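Local coordinates for protein 4-alpha-glucanotransferase (Aquifex aeolicus, PDB 1TZ7) that belongs to the amylomaltase (D-enzyme) family of 4-alpha-glucanotransferases, enzymes built on a parallel beta/alpha barrel, at residues H388-V393 against F425-R430; G411-E414 against S420-R423. All coordinates share one frame; numbering follows the deposited sequence.

How the contacts relate
Both contacts lie at the periphery of the barrel, on the same side, with centres about 29 Å (contact 1) and about 28 Å (contact 2) from the chain's centre. They share helix 418-428: contact 2 joins its beginning to the preceding helix 409-414, and contact 1 joins its end to the loop between the parallel strands 373-376 and 397-400. Along the chain the order is 388-393, 411-414, 420-423, 425-430, so contact 2 falls between the two halves of contact 1. Their centres are about 13 Å apart, and they meet directly where Phe425 CZ packs on Phe413 CZ at 3.9 Å. Helix 418-428 is thus tied near both ends to neighbouring parts of the fold.

Contact 1 (H388-V393 against F425-R430); sequences HLPHNV and FEYLGR
The phenol ring of Tyr427 carries a methyl group of Leu389 on one face and the imidazole of His391 at its edge. Leu389 CD2 stands 3.9 Å from the centroid of the Tyr427 ring and 18° off its normal, a CH-pi contact displaced toward the rim. The two aromatic rings meet rim to rim, with planes 22° apart, so neither stacks on the other. Pro390 approaches the same phenol obliquely, its CD 3.7 Å from Tyr427 CE1. With CG anti to the backbone N, Tyr427 reaches from the last turn of helix 418-428 to the short 3-10 turn 390-392. There His391 ND1 and Tyr427 OH are hydrogen-bonded at 3.0 Å, and His391 N adds a weak bond to the same oxygen at 3.4 Å. The histidine takes the unusual rotamer with CG between N and the carbonyl carbon (chi1 79°), which turns ND1 to the hydroxyl that its own backbone N-H also meets. Leu444 of helix 437-447 touches both Pro390 and Tyr427, placing the contact beside that helix. The hydroxyl therefore meets the ring nitrogen and, more weakly, the backbone N-H of one residue, while Leu389 and Pro390 pack against the apolar part of the phenol: a single tyrosine joins the helix end to the loop by polar and apolar means together.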
ATOM      1  N   HIS A 388      -0.036 -10.267 -20.969  1.00 25.16           N
ATOM      2  CA  HIS A 388       0.802  -9.178 -20.499  1.00 23.90           C
ATOM      3  C   HIS A 388       1.735  -8.645 -21.601  1.00 19.81           C
ATOM      4  O   HIS A 388       2.497  -7.707 -21.374  1.00 22.11           O
ATOM      5  CB  HIS A 388       1.628  -9.627 -19.297  1.00 31.37           C
ATOM      6  CG  HIS A 388       0.805 -10.092 -18.139  1.00 32.94           C
ATOM      7  ND1 HIS A 388       0.749  -9.407 -16.944  1.00 35.45           N
ATOM      8  CD2 HIS A 388       0.011 -11.179 -17.986  1.00 39.74           C
ATOM      9  CE1 HIS A 388      -0.046 -10.052 -16.107  1.00 38.27           C
ATOM     10  NE2 HIS A 388      -0.506 -11.130 -16.715  1.00 32.09           N
ATOM     11  N   LEU A 389       1.675  -9.244 -22.785  1.00 23.36           N
ATOM     12  CA  LEU A 389       2.333  -8.665 -23.957  1.00 22.62           C
ATOM     13  C   LEU A 389       1.619  -7.353 -24.360  1.00 26.46           C
ATOM     14  O   LEU A 389       0.394  -7.265 -24.310  1.00 23.90           O
ATOM     15  CB  LEU A 389       2.328  -9.654 -25.129  1.00 19.52           C
ATOM     16  CG  LEU A 389       3.310 -10.832 -24.996  1.00 26.11           C
ATOM     17  CD1 LEU A 389       2.937 -11.961 -25.942  1.00 31.66           C
ATOM     18  CD2 LEU A 389       4.736 -10.373 -25.246  1.00 27.14           C
ATOM     19  N   PRO A 390       2.395  -6.340 -24.738  1.00 24.28           N
ATOM     20  CA  PRO A 390       1.846  -5.020 -25.082  1.00 25.22           C
ATOM     21  C   PRO A 390       0.627  -5.079 -26.001  1.00 22.85           C
ATOM     22  O   PRO A 390      -0.362  -4.392 -25.748  1.00 26.49           O
ATOM     23  CB  PRO A 390       3.009  -4.338 -25.786  1.00 23.71           C
ATOM     24  CG  PRO A 390       4.221  -4.953 -25.186  1.00 33.82           C
ATOM     25  CD  PRO A 390       3.862  -6.372 -24.847  1.00 28.51           C
ATOM     26  N   HIS A 391       0.689  -5.899 -27.045  1.00 20.36           N
ATOM     27  CA  HIS A 391      -0.385  -5.936 -28.034  1.00 18.61           C
ATOM     28  C   HIS A 391      -1.667  -6.609 -27.532  1.00 26.34           C
ATOM     29  O   HIS A 391      -2.693  -6.580 -28.215  1.00 22.62           O
ATOM     30  CB  HIS A 391       0.100  -6.571 -29.344  1.00 20.39           C
ATOM     31  CG  HIS A 391       0.158  -8.072 -29.339  1.00 22.03           C
ATOM     32  ND1 HIS A 391       1.340  -8.765 -29.463  1.00 24.74           N
ATOM     33  CD2 HIS A 391      -0.822  -9.008 -29.297  1.00 26.01           C
ATOM     34  CE1 HIS A 391       1.090 -10.062 -29.470  1.00 26.12           C
ATOM     35  NE2 HIS A 391      -0.212 -10.234 -29.370  1.00 19.46           N
ATOM     36  N   ASN A 392      -1.604  -7.194 -26.336  1.00 22.06           N
ATOM     37  CA  ASN A 392      -2.768  -7.831 -25.718  1.00 24.66           C
ATOM     38  C   ASN A 392      -3.366  -6.997 -24.571  1.00 26.02           C
ATOM     39  O   ASN A 392      -4.384  -7.368 -24.001  1.00 23.38           O
ATOM     40  CB  ASN A 392      -2.386  -9.238 -25.200  1.00 26.43           C
ATOM     41  CG  ASN A 392      -2.387 -10.281 -26.300  1.00 23.54           C
ATOM     42  OD1 ASN A 392      -3.183 -10.215 -27.224  1.00 25.89           O
ATOM     43  ND2 ASN A 392      -1.478 -11.263 -26.201  1.00 22.14           N
ATOM     44  N   VAL A 393      -2.725  -5.870 -24.243  1.00 22.58           N
ATOM     45  CA  VAL A 393      -3.189  -5.022 -23.147  1.00 25.35           C
ATOM     46  C   VAL A 393      -4.212  -3.996 -23.656  1.00 28.80           C
ATOM     47  O   VAL A 393      -3.874  -3.088 -24.430  1.00 31.79           O
ATOM     48  CB  VAL A 393      -2.008  -4.280 -22.454  1.00 27.14           C
ATOM     49  CG1 VAL A 393      -2.520  -3.392 -21.328  1.00 34.01           C
ATOM     50  CG2 VAL A 393      -0.990  -5.275 -21.917  1.00 29.13           C
ATOM     51  N   PHE A 425      13.627 -11.406 -27.075  1.00 20.87           N
ATOM     52  CA  PHE A 425      14.430 -10.928 -28.197  1.00 24.10           C
ATOM     53  C   PHE A 425      13.627 -10.946 -29.497  1.00 29.47           C
ATOM     54  O   PHE A 425      13.736 -10.037 -30.311  1.00 20.58           O
ATOM     55  CB  PHE A 425      15.688 -11.796 -28.375  1.00 19.62           C
ATOM     56  CG  PHE A 425      16.672 -11.713 -27.218  1.00 26.90           C
ATOM     57  CD1 PHE A 425      17.547 -12.771 -26.963  1.00 31.30           C
ATOM     58  CD2 PHE A 425      16.730 -10.587 -26.396  1.00 20.66           C
ATOM     59  CE1 PHE A 425      18.454 -12.708 -25.910  1.00 33.98           C
ATOM     60  CE2 PHE A 425      17.642 -10.525 -25.341  1.00 34.77           C
ATOM     61  CZ  PHE A 425      18.501 -11.587 -25.103  1.00 26.47           C
ATOM     62  N   GLU A 426      12.828 -11.994 -29.685  1.00 23.24           N
ATOM     63  CA  GLU A 426      12.036 -12.145 -30.905  1.00 25.64           C
ATOM     64  C   GLU A 426      10.903 -11.109 -30.953  1.00 18.68           C
ATOM     65  O   GLU A 426      10.502 -10.667 -32.029  1.00 24.09           O
ATOM     66  CB  GLU A 426      11.466 -13.563 -30.999  1.00 23.18           C
ATOM     67  CG  GLU A 426      12.468 -14.588 -31.505  1.00 28.88           C
ATOM     68  CD  GLU A 426      11.933 -16.008 -31.469  1.00 45.32           C
ATOM     69  OE1 GLU A 426      12.563 -16.897 -32.083  1.00 44.88           O
ATOM     70  OE2 GLU A 426      10.889 -16.237 -30.830  1.00 52.36           O
ATOM     71  N   TYR A 427      10.400 -10.726 -29.787  1.00 16.64           N
ATOM     72  CA  TYR A 427       9.357  -9.708 -29.714  1.00 20.96           C
ATOM     73  C   TYR A 427       9.915  -8.337 -30.110  1.00 28.05           C
ATOM     74  O   TYR A 427       9.241  -7.555 -30.784  1.00 21.87           O
ATOM     75  CB  TYR A 427       8.752  -9.644 -28.314  1.00 22.27           C
ATOM     76  CG  TYR A 427       7.376  -9.000 -28.287  1.00 18.50           C
ATOM     77  CD1 TYR A 427       7.207  -7.696 -27.845  1.00 19.99           C
ATOM     78  CD2 TYR A 427       6.252  -9.700 -28.716  1.00 19.32           C
ATOM     79  CE1 TYR A 427       5.947  -7.097 -27.822  1.00 22.87           C
ATOM     80  CE2 TYR A 427       4.990  -9.116 -28.699  1.00 22.99           C
ATOM     81  CZ  TYR A 427       4.847  -7.809 -28.250  1.00 21.78           C
ATOM     82  OH  TYR A 427       3.602  -7.221 -28.227  1.00 20.89           O
ATOM     83  N   LEU A 428      11.157  -8.062 -29.694  1.00 26.34           N
ATOM     84  CA  LEU A 428      11.832  -6.796 -30.019  1.00 26.38           C
ATOM     85  C   LEU A 428      12.404  -6.824 -31.419  1.00 21.39           C
ATOM     86  O   LEU A 428      12.646  -5.781 -32.017  1.00 33.87           O
ATOM     87  CB  LEU A 428      12.953  -6.514 -29.001  1.00 29.73           C
ATOM     88  CG  LEU A 428      12.401  -6.189 -27.612  1.00 34.86           C
ATOM     89  CD1 LEU A 428      13.398  -6.288 -26.490  1.00 39.72           C
ATOM     90  CD2 LEU A 428      11.551  -4.942 -27.556  1.00 31.29           C
ATOM     91  N   GLY A 429      12.617  -8.026 -31.943  1.00 22.53           N
ATOM     92  CA  GLY A 429      13.195  -8.195 -33.256  1.00 26.36           C
ATOM     93  C   GLY A 429      14.711  -8.217 -33.236  1.00 23.92           C
ATOM     94  O   GLY A 429      15.343  -8.254 -34.283  1.00 20.11           O
ATOM     95  N   ARG A 430      15.298  -8.193 -32.044  1.00 24.19           N
ATOM     96  CA  ARG A 430      16.753  -8.261 -31.915  1.00 28.59           C
ATOM     97  C   ARG A 430      17.189  -8.690 -30.518  1.00 24.72           C
ATOM     98  O   ARG A 430      16.435  -8.569 -29.547  1.00 20.44           O
ATOM     99  CB  ARG A 430      17.380  -6.908 -32.257  1.00 28.36           C
ATOM    100  CG  ARG A 430      16.913  -5.759 -31.366  1.00 39.26           C
ATOM    101  CD  ARG A 430      17.039  -4.389 -32.017  1.00 54.85           C
ATOM    102  NE  ARG A 430      17.501  -3.367 -31.077  1.00 67.91           N
ATOM    103  CZ  ARG A 430      16.707  -2.676 -30.257  1.00 73.76           C
ATOM    104  NH1 ARG A 430      17.229  -1.768 -29.442  1.00 79.66           N
ATOM    105  NH2 ARG A 430      15.391  -2.890 -30.248  1.00 73.40           N
TER

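Contact 2 (G411-E414 against S420-R423); sequences GWFE and SRKR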
ATOM      1  N   GLY A 411      17.201  -7.185 -12.785  1.00 27.15           N
ATOM      2  CA  GLY A 411      17.504  -8.371 -11.994  1.00 30.61           C
ATOM      3  C   GLY A 411      16.711  -9.588 -12.447  1.00 25.81           C
ATOM      4  O   GLY A 411      17.197 -10.712 -12.402  1.00 30.58           O
ATOM      5  N   TRP A 412      15.482  -9.348 -12.878  1.00 25.72           N
ATOM      6  CA  TRP A 412      14.652 -10.380 -13.484  1.00 22.93           C
ATOM      7  C   TRP A 412      15.321 -10.921 -14.750  1.00 27.55           C
ATOM      8  O   TRP A 412      15.357 -12.138 -14.979  1.00 25.12           O
ATOM      9  CB  TRP A 412      13.267  -9.799 -13.806  1.00 27.10           C
ATOM     10  CG  TRP A 412      12.485 -10.552 -14.836  1.00 34.37           C
ATOM     11  CD1 TRP A 412      11.730 -11.675 -14.639  1.00 37.51           C
ATOM     12  CD2 TRP A 412      12.355 -10.222 -16.224  1.00 34.21           C
ATOM     13  NE1 TRP A 412      11.148 -12.069 -15.822  1.00 32.79           N
ATOM     14  CE2 TRP A 412      11.515 -11.192 -16.811  1.00 27.72           C
ATOM     15  CE3 TRP A 412      12.873  -9.202 -17.041  1.00 29.32           C
ATOM     16  CZ2 TRP A 412      11.183 -11.175 -18.172  1.00 28.21           C
ATOM     17  CZ3 TRP A 412      12.537  -9.187 -18.389  1.00 28.77           C
ATOM     18  CH2 TRP A 412      11.702 -10.167 -18.938  1.00 33.40           C
ATOM     19  N   PHE A 413      15.864 -10.020 -15.559  1.00 25.84           N
ATOM     20  CA  PHE A 413      16.504 -10.413 -16.803  1.00 30.06           C
ATOM     21  C   PHE A 413      17.761 -11.217 -16.540  1.00 25.52           C
ATOM     22  O   PHE A 413      18.081 -12.140 -17.288  1.00 27.78           O
ATOM     23  CB  PHE A 413      16.845  -9.189 -17.652  1.00 23.91           C
ATOM     24  CG  PHE A 413      17.460  -9.530 -18.970  1.00 22.25           C
ATOM     25  CD1 PHE A 413      16.663  -9.905 -20.046  1.00 23.58           C
ATOM     26  CD2 PHE A 413      18.839  -9.496 -19.140  1.00 22.37           C
ATOM     27  CE1 PHE A 413      17.233 -10.229 -21.269  1.00 24.40           C
ATOM     28  CE2 PHE A 413      19.412  -9.819 -20.362  1.00 30.30           C
ATOM     29  CZ  PHE A 413      18.609 -10.186 -21.425  1.00 25.50           C
ATOM     30  N   GLU A 414      18.480 -10.866 -15.475  1.00 26.85           N
ATOM     31  CA  GLU A 414      19.721 -11.558 -15.128  1.00 28.08           C
ATOM     32  C   GLU A 414      19.469 -13.055 -14.947  1.00 26.96           C
ATOM     33  O   GLU A 414      20.270 -13.876 -15.371  1.00 25.42           O
ATOM     34  CB  GLU A 414      20.328 -10.968 -13.848  1.00 31.41           C
ATOM     35  CG  GLU A 414      21.630 -11.640 -13.407  1.00 37.06           C
ATOM     36  CD  GLU A 414      22.232 -11.001 -12.170  1.00 43.41           C
ATOM     37  OE1 GLU A 414      23.462 -11.107 -11.983  1.00 58.01           O
ATOM     38  OE2 GLU A 414      21.477 -10.393 -11.383  1.00 46.00           O
ATOM     39  N   SER A 420      12.736 -17.975 -22.347  1.00 25.10           N
ATOM     40  CA  SER A 420      12.007 -16.735 -22.149  1.00 28.53           C
ATOM     41  C   SER A 420      12.788 -15.541 -22.715  1.00 27.74           C
ATOM     42  O   SER A 420      12.200 -14.584 -23.203  1.00 28.57           O
ATOM     43  CB  SER A 420      11.716 -16.529 -20.668  1.00 25.61           C
ATOM     44  OG  SER A 420      10.841 -17.536 -20.187  1.00 27.82           O
ATOM     45  N   ARG A 421      14.117 -15.619 -22.645  1.00 24.24           N
ATOM     46  CA  ARG A 421      14.986 -14.635 -23.287  1.00 25.27           C
ATOM     47  C   ARG A 421      14.758 -14.625 -24.801  1.00 27.33           C
ATOM     48  O   ARG A 421      14.707 -13.570 -25.419  1.00 25.30           O
ATOM     49  CB  ARG A 421      16.459 -14.950 -22.999  1.00 27.88           C
ATOM     50  CG  ARG A 421      17.000 -14.344 -21.722  1.00 30.84           C
ATOM     51  CD  ARG A 421      18.499 -14.611 -21.503  1.00 35.32           C
ATOM     52  NE  ARG A 421      18.979 -14.079 -20.224  1.00 28.95           N
ATOM     53  CZ  ARG A 421      20.165 -13.487 -20.046  1.00 50.51           C
ATOM     54  NH1 ARG A 421      21.013 -13.344 -21.069  1.00 41.18           N
ATOM     55  NH2 ARG A 421      20.506 -13.037 -18.844  1.00 46.60           N
ATOM     56  N   LYS A 422      14.628 -15.814 -25.385  1.00 21.87           N
ATOM     57  CA  LYS A 422      14.420 -15.947 -26.827  1.00 27.33           C
ATOM     58  C   LYS A 422      13.127 -15.260 -27.245  1.00 29.07           C
ATOM     59  O   LYS A 422      13.090 -14.543 -28.240  1.00 24.15           O
ATOM     60  CB  LYS A 422      14.370 -17.419 -27.222  1.00 26.60           C
ATOM     61  CG  LYS A 422      14.383 -17.658 -28.723  1.00 39.39           C
ATOM     62  CD  LYS A 422      14.708 -19.119 -29.059  1.00 58.43           C
ATOM     63  CE  LYS A 422      14.102 -19.534 -30.398  1.00 58.61           C
ATOM     64  NZ  LYS A 422      14.832 -20.673 -31.017  1.00 67.52           N
ATOM     65  N   ARG A 423      12.073 -15.486 -26.471  1.00 21.60           N
ATOM     66  CA  ARG A 423      10.776 -14.884 -26.731  1.00 27.92           C
ATOM     67  C   ARG A 423      10.851 -13.352 -26.651  1.00 28.50           C
ATOM     68  O   ARG A 423      10.217 -12.647 -27.438  1.00 24.51           O
ATOM     69  CB  ARG A 423       9.765 -15.396 -25.715  1.00 24.66           C
ATOM     70  CG  ARG A 423       9.150 -16.775 -26.040  1.00 30.61           C
ATOM     71  CD  ARG A 423       7.926 -16.976 -25.321  1.00 29.65           C
ATOM     72  NE  ARG A 423       7.664 -18.140 -24.480  1.00 36.63           N
ATOM     73  CZ  ARG A 423       8.466 -19.082 -23.961  1.00 38.70           C
ATOM     74  NH1 ARG A 423       9.778 -19.078 -23.953  1.00 36.37           N
ATOM     75  NH2 ARG A 423       7.837 -20.023 -23.314  1.00 38.75           N
TER
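Arg421 lays its guanidinium on one face of the Phe413 ring, and this stack is the close-packed part of the contact. The two planes are 21° apart and their centres 4.2 Å apart; Arg421 CZ sits off-centre, 30° from the ring normal, so the cation-pi contact falls toward the rim. The nearest side-chain pair is Arg421 NH2 with Phe413 CE2 at 3.7 Å, and Arg421 CG lies over the same face, nearer the CE1 edge, 4.1 Å from Phe413 CE1. The arginine chain runs extended from CG to NE and meets the phenylalanine side chain at about a right angle. Phe413 is buried; Val437 of helix 437-447 and Leu424 of helix 418-428 pack round it.

The same guanidinium also binds the backbone of Phe413: Arg421 NH2 donates to Phe413 O at 3.0 Å. This bond is bent, with an N-H...O angle of 138°, and the oxygen lies out of the guanidinium plane, consistent with a group that is also laid flat on the ring. Arg421 NE makes a weak bond to Leu416 O in the connection between the helices.

Toward Glu414 the packing loosens. Its carbonyl O is 3.6 Å from Arg421 NH2, near the guanidinium plane, whereas its side chain starts out away from 420-423 and is exposed. The contact thus combines a stack with a hydrogen bond to a carbonyl near the C-terminal end of helix 409-414, where the helix dipole would be expected to favour a positive charge. One arginine of helix 418-428 thereby bridges back across the short connection to the end of helix 409-414.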